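Side-chain contacts in uncharacterized protein (Bacteroides eggerthii, PDB 4FTD), which is of unknown function but probably takes part in carbohydrate metabolism, carrying a six-bladed beta-propeller and an immunoglobulin-like domain: residues L204-G209 with S213-Y218; N243-N248 with A268-K273; A249-D254 with G259-G264. All coordinates share one frame; numbering follows the deposited sequence.

Contact 1: residues L204-G209 with S213-Y218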
# COMPACT_ATOMS: atom_id res chain seq x y z
N LEU A 204 8.33 -21.20 4.86
CA LEU A 204 9.21 -20.80 5.95
C LEU A 204 10.65 -21.14 5.58
O LEU A 204 10.90 -22.10 4.90
CB LEU A 204 8.85 -21.49 7.26
CG LEU A 204 7.49 -21.30 7.96
CD1 LEU A 204 7.50 -22.02 9.28
CD2 LEU A 204 7.17 -19.84 8.16
N SER A 205 11.61 -20.39 6.15
CA SER A 205 13.00 -20.68 5.98
C SER A 205 13.72 -20.69 7.33
O SER A 205 13.37 -19.89 8.21
CB SER A 205 13.64 -19.69 5.03
OG SER A 205 13.33 -18.31 5.35
N SER A 206 14.74 -21.54 7.45
CA SER A 206 15.55 -21.61 8.65
C SER A 206 16.54 -20.43 8.68
O SER A 206 16.61 -19.63 7.71
CB SER A 206 16.30 -22.95 8.70
OG SER A 206 17.37 -23.05 7.79
N LEU A 207 17.25 -20.32 9.79
CA LEU A 207 18.39 -19.43 9.97
C LEU A 207 19.62 -20.35 9.97
O LEU A 207 19.73 -21.24 10.82
CB LEU A 207 18.34 -18.58 11.25
CG LEU A 207 19.64 -17.73 11.36
CD1 LEU A 207 19.35 -16.45 10.68
CD2 LEU A 207 20.02 -17.46 12.80
N SER A 208 20.49 -20.16 8.96
CA SER A 208 21.74 -20.88 8.84
C SER A 208 22.84 -20.03 9.45
O SER A 208 23.22 -19.01 8.87
CB SER A 208 22.08 -21.14 7.34
OG SER A 208 23.39 -21.69 7.17
N GLY A 209 23.42 -20.47 10.57
CA GLY A 209 24.47 -19.73 11.26
C GLY A 209 25.91 -19.94 10.79
O GLY A 209 26.81 -19.36 11.35
N SER A 213 25.62 -25.11 8.64
CA SER A 213 24.26 -25.09 9.21
C SER A 213 23.19 -25.23 8.08
O SER A 213 23.19 -24.41 7.17
CB SER A 213 24.10 -23.77 9.94
OG SER A 213 22.83 -23.68 10.52
N PRO A 214 22.28 -26.22 8.17
CA PRO A 214 21.27 -26.37 7.11
C PRO A 214 20.45 -25.10 6.87
O PRO A 214 19.97 -24.46 7.81
CB PRO A 214 20.39 -27.50 7.62
CG PRO A 214 21.27 -28.30 8.55
CD PRO A 214 22.13 -27.26 9.21
N PHE A 215 20.36 -24.71 5.61
CA PHE A 215 19.55 -23.61 5.17
C PHE A 215 18.36 -24.17 4.41
O PHE A 215 18.45 -24.44 3.25
CB PHE A 215 20.40 -22.61 4.38
CG PHE A 215 19.70 -21.30 4.06
CD1 PHE A 215 18.91 -20.64 5.01
CD2 PHE A 215 19.99 -20.63 2.86
CE1 PHE A 215 18.30 -19.42 4.73
CE2 PHE A 215 19.39 -19.40 2.59
CZ PHE A 215 18.57 -18.79 3.52
N LYS A 216 17.26 -24.34 5.14
CA LYS A 216 16.12 -25.11 4.67
C LYS A 216 14.96 -24.21 4.39
O LYS A 216 14.83 -23.16 5.04
CB LYS A 216 15.79 -26.19 5.70
CG LYS A 216 16.95 -27.15 5.94
CD LYS A 216 16.65 -28.20 6.99
CE LYS A 216 15.72 -29.24 6.44
NZ LYS A 216 15.35 -30.17 7.52
N ILE A 217 14.18 -24.59 3.38
CA ILE A 217 12.94 -23.92 2.99
C ILE A 217 11.86 -24.99 2.99
O ILE A 217 12.03 -26.09 2.43
CB ILE A 217 13.01 -23.26 1.62
CG1 ILE A 217 14.26 -22.33 1.53
CG2 ILE A 217 11.74 -22.50 1.29
CD1 ILE A 217 14.49 -21.72 0.16
N TYR A 218 10.78 -24.65 3.66
CA TYR A 218 9.63 -25.48 3.83
C TYR A 218 8.38 -24.86 3.19
O TYR A 218 8.24 -23.62 3.14
CB TYR A 218 9.37 -25.64 5.31
CG TYR A 218 10.52 -26.26 6.10
CD1 TYR A 218 11.52 -25.46 6.63
CD2 TYR A 218 10.58 -27.65 6.30
CE1 TYR A 218 12.55 -26.01 7.41
CE2 TYR A 218 11.61 -28.21 7.06
CZ TYR A 218 12.60 -27.39 7.60
OH TYR A 218 13.57 -27.92 8.37
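A beta hairpin of the two middle strands, 201-207 and 215-220, of a four-stranded propeller blade brings S206 against K216. Farther from the turn the ladder is regular: L204 and Y218 form an antiparallel hydrogen-bonded pair, with Y218 N 2.8 Å from L204 O, and S205 and I217 are the non-hydrogen-bonded pair beside it. At S206 the pattern changes. Its N still donates to K216 O (2.9 Å), but the return bond from K216 N goes to the hydroxyl, at 2.9 Å from S206 OG and nearly straight at 172°. The chi1 of 73° places OG between the backbone N and the carbonyl carbon, where it meets the edge of the partner strand and can also donate to P214 O at 3.0 Å. One hydroxyl thus stands in for a backbone acceptor and ties down a second carbonyl. An alanine here would remove OG and is likely to leave K216 N and P214 O without these mates, unsettling the strand where it leaves the turn. The S206 carbonyl is turned instead to the F215 ring, with S206 O in the ring plane, 3.4 Å from CE1 at the edge. The F215 ring also meets F263 of the next blade edge-to-face. Nearer the turn a second serine repeats the side-chain-to-backbone theme: S208 OG donates to S213 O at 2.7 Å, while S208 CB rests 3.7 Å from F215 CB.

Contact 2: residues N243-N248 with A268-K273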
# COMPACT_ATOMS: atom_id res chain seq x y z
N ASN A 243 28.69 -16.09 5.54
CA ASN A 243 28.61 -17.00 6.67
C ASN A 243 27.23 -17.38 7.11
O ASN A 243 26.94 -18.56 7.30
CB ASN A 243 29.38 -16.43 7.88
CG ASN A 243 30.86 -16.50 7.66
OD1 ASN A 243 31.37 -17.52 7.22
ND2 ASN A 243 31.57 -15.40 7.93
N ARG A 244 26.40 -16.36 7.31
CA ARG A 244 25.10 -16.56 7.92
C ARG A 244 23.96 -16.04 7.04
O ARG A 244 24.00 -14.87 6.65
CB ARG A 244 25.12 -15.91 9.30
CG ARG A 244 23.74 -15.70 9.92
CD ARG A 244 23.90 -15.32 11.40
NE ARG A 244 22.69 -14.68 11.90
CZ ARG A 244 22.30 -14.68 13.18
NH1 ARG A 244 23.03 -15.26 14.13
NH2 ARG A 244 21.21 -14.05 13.53
N HIS A 245 22.95 -16.89 6.76
CA HIS A 245 21.77 -16.53 5.92
C HIS A 245 20.48 -16.87 6.60
O HIS A 245 20.42 -17.79 7.41
CB HIS A 245 21.83 -17.29 4.63
CG HIS A 245 23.06 -16.97 3.85
ND1 HIS A 245 24.25 -17.66 4.03
CD2 HIS A 245 23.28 -16.03 2.90
CE1 HIS A 245 25.15 -17.14 3.20
NE2 HIS A 245 24.59 -16.15 2.52
N GLY A 246 19.44 -16.10 6.29
CA GLY A 246 18.12 -16.34 6.87
C GLY A 246 17.66 -15.28 7.83
O GLY A 246 16.57 -15.40 8.36
N ASP A 247 18.48 -14.27 8.10
CA ASP A 247 18.00 -13.18 8.94
C ASP A 247 16.86 -12.39 8.30
O ASP A 247 16.06 -11.85 9.00
CB ASP A 247 19.13 -12.18 9.23
CG ASP A 247 20.08 -12.71 10.30
OD1 ASP A 247 19.60 -12.90 11.44
OD2 ASP A 247 21.28 -12.89 10.01
N ASN A 248 16.90 -12.29 6.97
CA ASN A 248 15.95 -11.56 6.14
C ASN A 248 15.60 -12.49 4.98
O ASN A 248 16.29 -13.46 4.74
CB ASN A 248 16.51 -10.22 5.63
CG ASN A 248 17.77 -10.35 4.80
OD1 ASN A 248 17.71 -10.84 3.65
ND2 ASN A 248 18.92 -9.92 5.37
N ALA A 268 25.96 -8.44 5.39
CA ALA A 268 25.56 -7.54 4.28
C ALA A 268 26.65 -7.45 3.20
O ALA A 268 26.98 -6.36 2.72
CB ALA A 268 25.16 -6.15 4.80
N THR A 269 27.26 -8.59 2.87
CA THR A 269 28.22 -8.67 1.76
C THR A 269 27.52 -9.13 0.48
O THR A 269 27.99 -8.84 -0.61
CB THR A 269 29.40 -9.62 2.02
OG1 THR A 269 28.90 -10.95 2.18
CG2 THR A 269 30.24 -9.17 3.26
N GLU A 270 26.42 -9.86 0.59
CA GLU A 270 25.76 -10.39 -0.59
C GLU A 270 24.33 -10.77 -0.33
O GLU A 270 23.87 -10.73 0.80
CB GLU A 270 26.54 -11.65 -1.09
CG GLU A 270 26.95 -12.72 -0.04
CD GLU A 270 25.88 -13.76 0.31
OE1 GLU A 270 24.76 -13.67 -0.22
OE2 GLU A 270 26.15 -14.71 1.11
N PHE A 271 23.66 -11.14 -1.41
CA PHE A 271 22.39 -11.84 -1.40
C PHE A 271 22.57 -13.15 -2.14
O PHE A 271 23.26 -13.21 -3.14
CB PHE A 271 21.33 -11.06 -2.16
CG PHE A 271 20.74 -9.91 -1.41
CD1 PHE A 271 21.24 -8.65 -1.57
CD2 PHE A 271 19.68 -10.11 -0.56
CE1 PHE A 271 20.70 -7.59 -0.88
CE2 PHE A 271 19.13 -9.06 0.13
CZ PHE A 271 19.64 -7.80 -0.03
N LEU A 272 21.94 -14.20 -1.64
CA LEU A 272 21.71 -15.44 -2.37
C LEU A 272 20.38 -15.22 -3.08
O LEU A 272 19.41 -14.91 -2.45
CB LEU A 272 21.57 -16.64 -1.43
CG LEU A 272 22.84 -16.92 -0.60
CD1 LEU A 272 22.67 -18.20 0.22
CD2 LEU A 272 24.12 -16.97 -1.47
N LYS A 273 20.39 -15.29 -4.41
CA LYS A 273 19.18 -15.26 -5.24
C LYS A 273 18.81 -16.71 -5.57
O LYS A 273 19.45 -17.35 -6.38
CB LYS A 273 19.42 -14.47 -6.54
CG LYS A 273 18.18 -14.42 -7.41
CD LYS A 273 18.24 -13.41 -8.53
CE LYS A 273 19.05 -13.92 -9.71
NZ LYS A 273 18.56 -13.28 -10.94
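A buried histidine-carboxylate hydrogen bond, between H245 and E270, joins the loop linking two propeller blades to the start of strand 270-277. H245 NE2 donates to E270 OE2 over a short 2.5 Å, with an N-H...O angle of 161°. The oxygen lies close to the imidazole plane and is approached on its syn side, the carboxylate being turned 34° against the ring. E270 reaches this point by bending at chi2 (84°), which folds its end back toward the loop although its CB does not start in that direction. OE2 also accepts the backbone N of G242, so two donors, both from the inter-blade loop, grip one oxygen. L272 supplies the second restraint on the imidazole: its CD1 sits over one face, 3.7 Å from the ring centroid and displaced toward the rim, closest to H245 CD2 at 3.5 Å, a CH-pi contact. Together the in-plane bond and the methyl over one face probably restrict how far the ring can tilt or turn. The loop is further shaped from within by R244, which grips D247 side-on, its NE 3.0 Å from D247 OD2 and its NH2 2.9 Å from D247 OD1. N248 makes a looser approach, OD1 lying 4.2 Å from F271 CE2, while its amide is held by G264 N and M298 O. Strand 281-291 packs beside E270 and L272 through V289, F271 reaches strand 300-304 of the following blade, and on the other flank R244 and D247 touch L207 of strand 201-207 in the preceding blade.

Contact 3: residues A249-D254 with G259-G264; sequences ASYNID and GFIFFG
Y251 and I261 both place their first gamma carbon, CG and CG1, anti to the carbonyl carbon (chi1 -67° and -49°), and this brings ring and branched chain together on one face of the hairpin 250-253/259-264. I261 CG2, anti to its own backbone N, comes over the centre of the tyrosine ring, 3.9 Å from the centroid and 13° off the normal, which defines a CH-pi contact. The other branch runs along the ring's border, with I261 CG1 3.8 Å from Y251 CD2. At the same face A249 CB touches F263 CE1 at 3.6 Å, extending the apolar patch away from the turn. The opposite face carries N252 and F262. The amide stands almost perpendicular to the phenyl ring, and N252 ND2 meets the ring edge in its plane, 3.5 Å from F262 CD1. Both ends of this amide are committed to the next blade, OD1 accepting R304 N and ND2 donating to V302 O, which fixes its rotation. Behind the side chains, S250 pairs with F262 (S250 N to F262 O 2.9 Å) and N252 with F260 (N252 N to F260 O 3.0 Å), each reciprocated. G259 ends the ladder: its CA passes 3.2 Å from N252 O, and a beta carbon would collide with that oxygen. These are the first two strands of a four-stranded blade; strand 270-277 continues the sheet beyond 259-264. Strand 190-198 of the preceding blade meets the Y251 face through A196 and I198, and strand 300-304 of the following blade packs against the N252 face.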
# COMPACT_ATOMS: atom_id res chain seq x y z
N ALA A 249 14.46 -12.25 4.36
CA ALA A 249 14.05 -12.96 3.17
C ALA A 249 13.10 -12.11 2.37
O ALA A 249 12.25 -11.41 2.93
CB ALA A 249 13.42 -14.27 3.51
N SER A 250 13.30 -12.11 1.06
CA SER A 250 12.30 -11.47 0.14
C SER A 250 11.80 -12.51 -0.85
O SER A 250 12.50 -12.90 -1.78
CB SER A 250 12.88 -10.26 -0.54
OG SER A 250 13.59 -9.43 0.35
N TYR A 251 10.63 -13.08 -0.54
CA TYR A 251 10.00 -14.07 -1.37
C TYR A 251 9.24 -13.35 -2.49
O TYR A 251 8.32 -12.60 -2.22
CB TYR A 251 9.04 -14.89 -0.52
CG TYR A 251 9.67 -15.77 0.54
CD1 TYR A 251 10.05 -15.26 1.83
CD2 TYR A 251 9.81 -17.15 0.30
CE1 TYR A 251 10.61 -16.14 2.78
CE2 TYR A 251 10.36 -18.01 1.25
CZ TYR A 251 10.73 -17.55 2.48
OH TYR A 251 11.26 -18.48 3.39
N ASN A 252 9.67 -13.59 -3.73
CA ASN A 252 9.05 -13.03 -4.93
C ASN A 252 8.53 -14.20 -5.79
O ASN A 252 9.26 -14.76 -6.56
CB ASN A 252 10.09 -12.23 -5.72
CG ASN A 252 10.54 -10.99 -4.98
OD1 ASN A 252 9.86 -9.97 -5.03
ND2 ASN A 252 11.63 -11.10 -4.25
N ILE A 253 7.30 -14.62 -5.59
CA ILE A 253 6.78 -15.78 -6.28
C ILE A 253 5.46 -15.34 -6.89
O ILE A 253 4.56 -14.89 -6.19
CB ILE A 253 6.62 -16.97 -5.34
CG1 ILE A 253 7.95 -17.33 -4.67
CG2 ILE A 253 5.99 -18.13 -6.07
CD1 ILE A 253 7.80 -18.33 -3.52
N ASP A 254 5.36 -15.50 -8.20
CA ASP A 254 4.20 -15.04 -8.98
C ASP A 254 3.05 -16.04 -8.93
O ASP A 254 3.13 -17.05 -8.24
CB ASP A 254 4.62 -14.66 -10.41
CG ASP A 254 4.96 -15.84 -11.29
OD1 ASP A 254 4.59 -17.01 -11.03
OD2 ASP A 254 5.64 -15.56 -12.29
N GLY A 259 9.61 -17.49 -9.54
CA GLY A 259 10.33 -16.29 -9.18
C GLY A 259 11.63 -16.60 -8.46
O GLY A 259 12.34 -17.57 -8.77
N PHE A 260 11.94 -15.77 -7.48
CA PHE A 260 13.22 -15.83 -6.75
C PHE A 260 12.98 -15.49 -5.28
O PHE A 260 12.16 -14.63 -4.98
CB PHE A 260 14.15 -14.77 -7.25
CG PHE A 260 14.56 -14.95 -8.67
CD1 PHE A 260 15.38 -16.01 -9.02
CD2 PHE A 260 14.08 -14.10 -9.67
CE1 PHE A 260 15.77 -16.20 -10.36
CE2 PHE A 260 14.45 -14.29 -11.01
CZ PHE A 260 15.29 -15.34 -11.35
N ILE A 261 13.74 -16.10 -4.40
CA ILE A 261 13.80 -15.70 -3.03
C ILE A 261 15.21 -15.07 -2.83
O ILE A 261 16.25 -15.68 -3.14
CB ILE A 261 13.57 -16.85 -2.07
CG1 ILE A 261 12.32 -17.65 -2.47
CG2 ILE A 261 13.46 -16.28 -0.62
CD1 ILE A 261 12.23 -19.07 -1.93
N PHE A 262 15.26 -13.88 -2.28
CA PHE A 262 16.51 -13.20 -1.99
C PHE A 262 16.80 -13.31 -0.49
O PHE A 262 15.96 -12.89 0.32
CB PHE A 262 16.43 -11.74 -2.37
CG PHE A 262 16.32 -11.48 -3.86
CD1 PHE A 262 15.07 -11.37 -4.47
CD2 PHE A 262 17.45 -11.26 -4.62
CE1 PHE A 262 14.98 -11.09 -5.82
CE2 PHE A 262 17.35 -11.04 -5.99
CZ PHE A 262 16.10 -10.94 -6.57
N PHE A 263 18.01 -13.74 -0.15
CA PHE A 263 18.42 -13.91 1.24
C PHE A 263 19.73 -13.17 1.45
O PHE A 263 20.78 -13.61 0.96
CB PHE A 263 18.63 -15.35 1.58
CG PHE A 263 17.41 -16.23 1.53
CD1 PHE A 263 16.45 -16.19 2.52
CD2 PHE A 263 17.28 -17.17 0.52
CE1 PHE A 263 15.40 -17.11 2.53
CE2 PHE A 263 16.28 -18.08 0.51
CZ PHE A 263 15.33 -18.07 1.51
N GLY A 264 19.69 -12.07 2.17
CA GLY A 264 20.96 -11.33 2.44
C GLY A 264 21.75 -11.93 3.59
O GLY A 264 21.17 -12.34 4.58

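In the fold
The three contacts lie on two consecutive propeller blades and the seam between them. Contact 1 belongs to the earlier blade, contact 3 to the later one, and the loop of contact 2 passes between; the centres are 11 Å (1 to 2), 12 Å (2 to 3) and 14 Å (1 to 3) apart. Contacts 1 and 3 meet directly, S205 OG lying 2.9 Å from Y251 OH in a probable hydrogen bond and F215 CZ 3.4 Å from F263 CG. The loop adds a probable hydrogen bond from S208 N to H245 O (2.8 Å). Strands 259-264 and 270-277 are sheet neighbours and share another probable one, L272 N to F263 O (2.9 Å).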